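Local structure of desmoplakin (Homo sapiens, 3R6N) at residues 197-211 with 257-271. The protein probably helps anchor intermediate filaments at desmosomes, its plakin domain including a rigid fragment of four spectrin repeats and an SH3 domain. Sequence-based numbering, arbitrary orientation.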
loop_
_atom_site.group_PDB
_atom_site.type_symbol
_atom_site.label_atom_id
_atom_site.label_comp_id
_atom_site.label_asym_id
_atom_site.label_seq_id
_atom_site.Cartn_x
_atom_site.Cartn_y
_atom_site.Cartn_z
ATOM N N GLU A 197 1.146 -1.607 0.928
ATOM C CA GLU A 197 0.344 -2.676 1.515
ATOM C C GLU A 197 0.510 -3.978 0.747
ATOM O O GLU A 197 0.671 -5.044 1.340
ATOM C CB GLU A 197 -1.135 -2.285 1.559
ATOM C CG GLU A 197 -1.440 -1.046 2.387
ATOM C CD GLU A 197 -1.112 -1.223 3.857
ATOM O OE1 GLU A 197 -2.033 -1.092 4.694
ATOM O OE2 GLU A 197 0.067 -1.483 4.179
ATOM N N ASN A 198 0.459 -3.892 -0.576
ATOM C CA ASN A 198 0.647 -5.064 -1.416
ATOM C C ASN A 198 2.033 -5.682 -1.239
ATOM O O ASN A 198 2.186 -6.902 -1.273
ATOM C CB ASN A 198 0.377 -4.738 -2.887
ATOM C CG ASN A 198 -1.105 -4.750 -3.221
ATOM O OD1 ASN A 198 -1.937 -4.327 -2.419
ATOM N ND2 ASN A 198 -1.441 -5.253 -4.405
ATOM N N ALA A 199 3.043 -4.838 -1.050
ATOM C CA ALA A 199 4.373 -5.330 -0.737
ATOM C C ALA A 199 4.292 -6.146 0.545
ATOM O O ALA A 199 4.654 -7.321 0.569
ATOM C CB ALA A 199 5.347 -4.178 -0.580
ATOM N N ALA A 200 3.792 -5.521 1.606
ATOM C CA ALA A 200 3.633 -6.191 2.893
ATOM C C ALA A 200 2.862 -7.504 2.758
ATOM O O ALA A 200 3.287 -8.541 3.268
ATOM C CB ALA A 200 2.947 -5.268 3.891
ATOM N N TYR A 201 1.728 -7.447 2.066
ATOM C CA TYR A 201 0.882 -8.615 1.851
ATOM C C TYR A 201 1.683 -9.805 1.332
ATOM O O TYR A 201 1.525 -10.929 1.814
ATOM C CB TYR A 201 -0.241 -8.270 0.873
ATOM C CG TYR A 201 -1.163 -9.415 0.523
ATOM C CD1 TYR A 201 -2.397 -9.553 1.142
ATOM C CD2 TYR A 201 -0.811 -10.347 -0.445
ATOM C CE1 TYR A 201 -3.249 -10.594 0.814
ATOM C CE2 TYR A 201 -1.657 -11.390 -0.777
ATOM C CZ TYR A 201 -2.871 -11.507 -0.145
ATOM O OH TYR A 201 -3.713 -12.539 -0.478
ATOM N N PHE A 202 2.549 -9.558 0.356
ATOM C CA PHE A 202 3.352 -10.635 -0.212
ATOM C C PHE A 202 4.538 -10.997 0.678
ATOM O O PHE A 202 4.909 -12.167 0.787
ATOM C CB PHE A 202 3.822 -10.290 -1.625
ATOM C CG PHE A 202 2.722 -10.290 -2.645
ATOM C CD1 PHE A 202 2.338 -9.116 -3.269
ATOM C CD2 PHE A 202 2.066 -11.463 -2.974
ATOM C CE1 PHE A 202 1.328 -9.113 -4.206
ATOM C CE2 PHE A 202 1.053 -11.470 -3.913
ATOM C CZ PHE A 202 0.683 -10.294 -4.529
ATOM N N GLN A 203 5.130 -9.993 1.314
ATOM C CA GLN A 203 6.252 -10.231 2.210
ATOM C C GLN A 203 5.798 -11.148 3.335
ATOM O O GLN A 203 6.503 -12.080 3.720
ATOM C CB GLN A 203 6.771 -8.908 2.781
ATOM C CG GLN A 203 8.208 -8.953 3.291
ATOM C CD GLN A 203 8.389 -9.866 4.490
ATOM O OE1 GLN A 203 7.517 -9.958 5.356
ATOM N NE2 GLN A 203 9.528 -10.550 4.545
ATOM N N PHE A 204 4.604 -10.881 3.852
ATOM C CA PHE A 204 4.085 -11.601 5.008
ATOM C C PHE A 204 3.868 -13.082 4.738
ATOM O O PHE A 204 4.321 -13.930 5.503
ATOM C CB PHE A 204 2.781 -10.965 5.488
ATOM C CG PHE A 204 2.060 -11.772 6.527
ATOM C CD1 PHE A 204 2.411 -11.678 7.863
ATOM C CD2 PHE A 204 1.024 -12.618 6.168
ATOM C CE1 PHE A 204 1.745 -12.418 8.822
ATOM C CE2 PHE A 204 0.353 -13.358 7.121
ATOM C CZ PHE A 204 0.714 -13.259 8.452
ATOM N N PHE A 205 3.166 -13.396 3.657
ATOM C CA PHE A 205 2.877 -14.787 3.339
ATOM C C PHE A 205 4.136 -15.550 2.932
ATOM O O PHE A 205 4.257 -16.747 3.193
ATOM C CB PHE A 205 1.791 -14.890 2.265
ATOM C CG PHE A 205 0.416 -14.565 2.768
ATOM C CD1 PHE A 205 -0.207 -13.384 2.410
ATOM C CD2 PHE A 205 -0.249 -15.437 3.613
ATOM C CE1 PHE A 205 -1.475 -13.081 2.878
ATOM C CE2 PHE A 205 -1.516 -15.141 4.086
ATOM C CZ PHE A 205 -2.128 -13.961 3.719
ATOM N N GLU A 206 5.078 -14.855 2.304
ATOM C CA GLU A 206 6.342 -15.473 1.920
ATOM C C GLU A 206 7.114 -15.899 3.166
ATOM O O GLU A 206 7.687 -16.987 3.216
ATOM C CB GLU A 206 7.179 -14.504 1.083
ATOM C CG GLU A 206 8.442 -15.110 0.494
ATOM C CD GLU A 206 9.323 -14.078 -0.188
ATOM O OE1 GLU A 206 9.414 -12.939 0.319
ATOM O OE2 GLU A 206 9.925 -14.405 -1.233
ATOM N N GLU A 207 7.112 -15.034 4.174
ATOM C CA GLU A 207 7.835 -15.283 5.414
ATOM C C GLU A 207 7.086 -16.259 6.316
ATOM O O GLU A 207 7.695 -17.086 6.993
ATOM C CB GLU A 207 8.079 -13.962 6.151
ATOM C CG GLU A 207 8.806 -14.094 7.479
ATOM C CD GLU A 207 9.027 -12.750 8.158
ATOM O OE1 GLU A 207 8.829 -11.707 7.496
ATOM O OE2 GLU A 207 9.396 -12.735 9.354
ATOM N N ALA A 208 5.762 -16.163 6.319
ATOM C CA ALA A 208 4.937 -17.010 7.175
ATOM C C ALA A 208 4.933 -18.462 6.709
ATOM O O ALA A 208 5.205 -19.367 7.493
ATOM C CB ALA A 208 3.517 -16.468 7.252
ATOM N N GLN A 209 4.619 -18.680 5.436
ATOM C CA GLN A 209 4.606 -20.025 4.867
ATOM C C GLN A 209 5.972 -20.686 5.008
ATOM O O GLN A 209 6.085 -21.910 4.998
ATOM C CB GLN A 209 4.196 -19.978 3.393
ATOM C CG GLN A 209 2.781 -19.465 3.160
ATOM C CD GLN A 209 2.515 -19.108 1.708
ATOM O OE1 GLN A 209 3.406 -19.192 0.861
ATOM N NE2 GLN A 209 1.283 -18.704 1.414
ATOM N N SER A 210 7.006 -19.861 5.143
ATOM C CA SER A 210 8.374 -20.346 5.293
ATOM C C SER A 210 8.713 -20.625 6.757
ATOM O O SER A 210 9.578 -21.447 7.060
ATOM C CB SER A 210 9.361 -19.334 4.706
ATOM O OG SER A 210 10.696 -19.794 4.824
ATOM N N THR A 211 8.032 -19.930 7.662
ATOM C CA THR A 211 8.195 -20.160 9.092
ATOM C C THR A 211 7.337 -21.348 9.516
ATOM O O THR A 211 7.752 -22.171 10.330
ATOM C CB THR A 211 7.814 -18.909 9.919
ATOM O OG1 THR A 211 8.775 -17.869 9.691
ATOM C CG2 THR A 211 7.780 -19.233 11.404
ATOM N N GLN A 257 10.698 -13.966 16.473
ATOM C CA GLN A 257 10.376 -13.991 15.052
ATOM C C GLN A 257 8.883 -14.241 14.872
ATOM O O GLN A 257 8.232 -13.634 14.020
ATOM C CB GLN A 257 11.175 -15.087 14.344
ATOM C CG GLN A 257 10.803 -15.287 12.882
ATOM C CD GLN A 257 11.374 -16.570 12.295
ATOM O OE1 GLN A 257 12.055 -17.335 12.984
ATOM N NE2 GLN A 257 11.096 -16.812 11.018
ATOM N N VAL A 258 8.350 -15.141 15.692
ATOM C CA VAL A 258 6.948 -15.532 15.631
ATOM C C VAL A 258 6.041 -14.407 16.091
ATOM O O VAL A 258 5.006 -14.145 15.480
ATOM C CB VAL A 258 6.673 -16.764 16.511
ATOM C CG1 VAL A 258 5.175 -16.966 16.699
ATOM C CG2 VAL A 258 7.322 -17.998 15.906
ATOM N N GLN A 259 6.430 -13.745 17.175
ATOM C CA GLN A 259 5.644 -12.640 17.702
ATOM C C GLN A 259 5.567 -11.497 16.692
ATOM O O GLN A 259 4.582 -10.765 16.656
ATOM C CB GLN A 259 6.200 -12.160 19.047
ATOM C CG GLN A 259 5.236 -11.291 19.843
ATOM C CD GLN A 259 3.835 -11.884 19.937
ATOM O OE1 GLN A 259 2.841 -11.153 19.961
ATOM N NE2 GLN A 259 3.751 -13.208 20.004
ATOM N N ASN A 260 6.599 -11.352 15.866
ATOM C CA ASN A 260 6.574 -10.356 14.798
ATOM C C ASN A 260 5.485 -10.651 13.769
ATOM O O ASN A 260 4.765 -9.751 13.338
ATOM C CB ASN A 260 7.942 -10.241 14.112
ATOM C CG ASN A 260 8.986 -9.582 14.998
ATOM O OD1 ASN A 260 10.131 -9.384 14.588
ATOM N ND2 ASN A 260 8.593 -9.234 16.219
ATOM N N LEU A 261 5.372 -11.918 13.383
ATOM C CA LEU A 261 4.344 -12.348 12.444
ATOM C C LEU A 261 2.948 -12.138 13.017
ATOM O O LEU A 261 2.036 -11.714 12.310
ATOM C CB LEU A 261 4.539 -13.815 12.057
ATOM C CG LEU A 261 5.202 -14.082 10.704
ATOM C CD1 LEU A 261 6.496 -13.302 10.573
ATOM C CD2 LEU A 261 5.446 -15.569 10.515
ATOM N N VAL A 262 2.780 -12.436 14.301
ATOM C CA VAL A 262 1.501 -12.208 14.957
ATOM C C VAL A 262 1.068 -10.759 14.760
ATOM O O VAL A 262 -0.088 -10.480 14.437
ATOM C CB VAL A 262 1.567 -12.519 16.466
ATOM C CG1 VAL A 262 0.244 -12.180 17.140
ATOM C CG2 VAL A 262 1.923 -13.978 16.688
ATOM N N ASN A 263 2.011 -9.840 14.939
ATOM C CA ASN A 263 1.723 -8.418 14.813
ATOM C C ASN A 263 1.419 -7.988 13.377
ATOM O O ASN A 263 0.395 -7.355 13.117
ATOM C CB ASN A 263 2.862 -7.582 15.406
ATOM C CG ASN A 263 3.038 -7.815 16.897
ATOM O OD1 ASN A 263 4.145 -7.733 17.428
ATOM N ND2 ASN A 263 1.938 -8.112 17.579
ATOM N N LYS A 264 2.302 -8.344 12.449
ATOM C CA LYS A 264 2.102 -8.008 11.043
ATOM C C LYS A 264 0.737 -8.464 10.535
ATOM O O LYS A 264 0.039 -7.711 9.859
ATOM C CB LYS A 264 3.210 -8.603 10.171
ATOM C CG LYS A 264 4.523 -7.843 10.229
ATOM C CD LYS A 264 5.585 -8.522 9.374
ATOM C CE LYS A 264 6.953 -7.888 9.585
ATOM N NZ LYS A 264 8.047 -8.696 8.973
ATOM N N SER A 265 0.358 -9.695 10.862
ATOM C CA SER A 265 -0.912 -10.246 10.395
ATOM C C SER A 265 -2.073 -9.291 10.667
ATOM O O SER A 265 -2.986 -9.159 9.849
ATOM C CB SER A 265 -1.183 -11.612 11.036
ATOM O OG SER A 265 -1.355 -11.499 12.438
ATOM N N LYS A 266 -2.027 -8.627 11.818
ATOM C CA LYS A 266 -3.078 -7.697 12.215
ATOM C C LYS A 266 -3.136 -6.480 11.295
ATOM O O LYS A 266 -4.093 -5.706 11.334
ATOM C CB LYS A 266 -2.879 -7.254 13.667
ATOM C CG LYS A 266 -3.146 -8.342 14.698
ATOM C CD LYS A 266 -2.888 -7.838 16.115
ATOM C CE LYS A 266 -3.390 -8.827 17.164
ATOM N NZ LYS A 266 -2.874 -10.210 16.941
ATOM N N LYS A 267 -2.114 -6.319 10.461
ATOM C CA LYS A 267 -2.016 -5.156 9.586
ATOM C C LYS A 267 -2.088 -5.510 8.102
ATOM O O LYS A 267 -2.171 -4.628 7.251
ATOM C CB LYS A 267 -0.727 -4.384 9.870
ATOM C CG LYS A 267 -0.665 -3.781 11.262
ATOM C CD LYS A 267 0.541 -2.877 11.405
ATOM C CE LYS A 267 1.813 -3.588 10.962
ATOM N NZ LYS A 267 3.021 -2.724 11.101
ATOM N N ILE A 268 -2.059 -6.800 7.794
ATOM C CA ILE A 268 -2.088 -7.239 6.404
ATOM C C ILE A 268 -3.434 -6.973 5.744
ATOM O O ILE A 268 -4.484 -7.350 6.260
ATOM C CB ILE A 268 -1.729 -8.724 6.261
ATOM C CG1 ILE A 268 -0.293 -8.962 6.729
ATOM C CG2 ILE A 268 -1.888 -9.165 4.815
ATOM C CD1 ILE A 268 0.733 -8.126 5.999
ATOM N N VAL A 269 -3.380 -6.325 4.589
ATOM C CA VAL A 269 -4.566 -5.899 3.862
ATOM C C VAL A 269 -5.224 -7.082 3.139
ATOM O O VAL A 269 -4.699 -8.194 3.167
ATOM C CB VAL A 269 -4.181 -4.800 2.849
ATOM C CG1 VAL A 269 -3.804 -5.418 1.513
ATOM C CG2 VAL A 269 -5.299 -3.783 2.701
ATOM N N GLN A 270 -6.371 -6.845 2.503
ATOM C CA GLN A 270 -7.055 -7.889 1.743
ATOM C C GLN A 270 -7.003 -7.637 0.242
ATOM O O GLN A 270 -7.331 -6.549 -0.224
ATOM C CB GLN A 270 -8.509 -8.014 2.182
ATOM C CG GLN A 270 -8.684 -8.611 3.557
ATOM C CD GLN A 270 -10.074 -9.171 3.772
ATOM O OE1 GLN A 270 -10.609 -9.878 2.917
ATOM N NE2 GLN A 270 -10.667 -8.860 4.921
ATOM N N LEU A 271 -6.609 -8.655 -0.514
ATOM C CA LEU A 271 -6.457 -8.528 -1.961
ATOM C C LEU A 271 -7.451 -9.362 -2.774
ATOM O O LEU A 271 -7.936 -8.914 -3.809
ATOM C CB LEU A 271 -5.026 -8.877 -2.377
ATOM C CG LEU A 271 -4.033 -7.720 -2.514
ATOM C CD1 LEU A 271 -4.219 -6.706 -1.409
ATOM C CD2 LEU A 271 -2.601 -8.237 -2.540
#
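The ring of Tyr201 is sandwiched: CD2 of Leu271 lies over one face, 3.6 Å from the ring centroid in a CH-pi contact, and CE1 of Phe205 covers the opposite face, while the carbonyl O of Val269 meets the edge at CD1. Three residues on, Phe204 has CG anti to the backbone N (chi1 170°), which carries its ring across to the partner segment; there CG1 of Ile268 sits over one face, 4.0 Å from the centroid, and the carbonyl O of Leu261 approaches the rim. The Phe204 edge is turned to the face of Phe205, whose CE2 lies in its plane. Ile268 thus wedges between two aromatics, its CG2 reaching CD1 of Tyr201 at 3.7 Å. Leu261 fits as a knob into the hole made by Phe204, Glu207, Ala208 and Thr211. Beside the knob, the extended Glu207 chain brings OE1 to 3.4 Å from NZ of Lys264, a salt bridge at the partly exposed margin. The two helical parts run roughly antiparallel (145°), as expected within a spectrin-repeat bundle. Helix 340-384 packs on Phe204 and Ala208, whereas non-helical Ile268 to Leu271 still lie along helix 167-225 and lead toward the SH3 domain, Val269 touching Ile334 of strand 333-334.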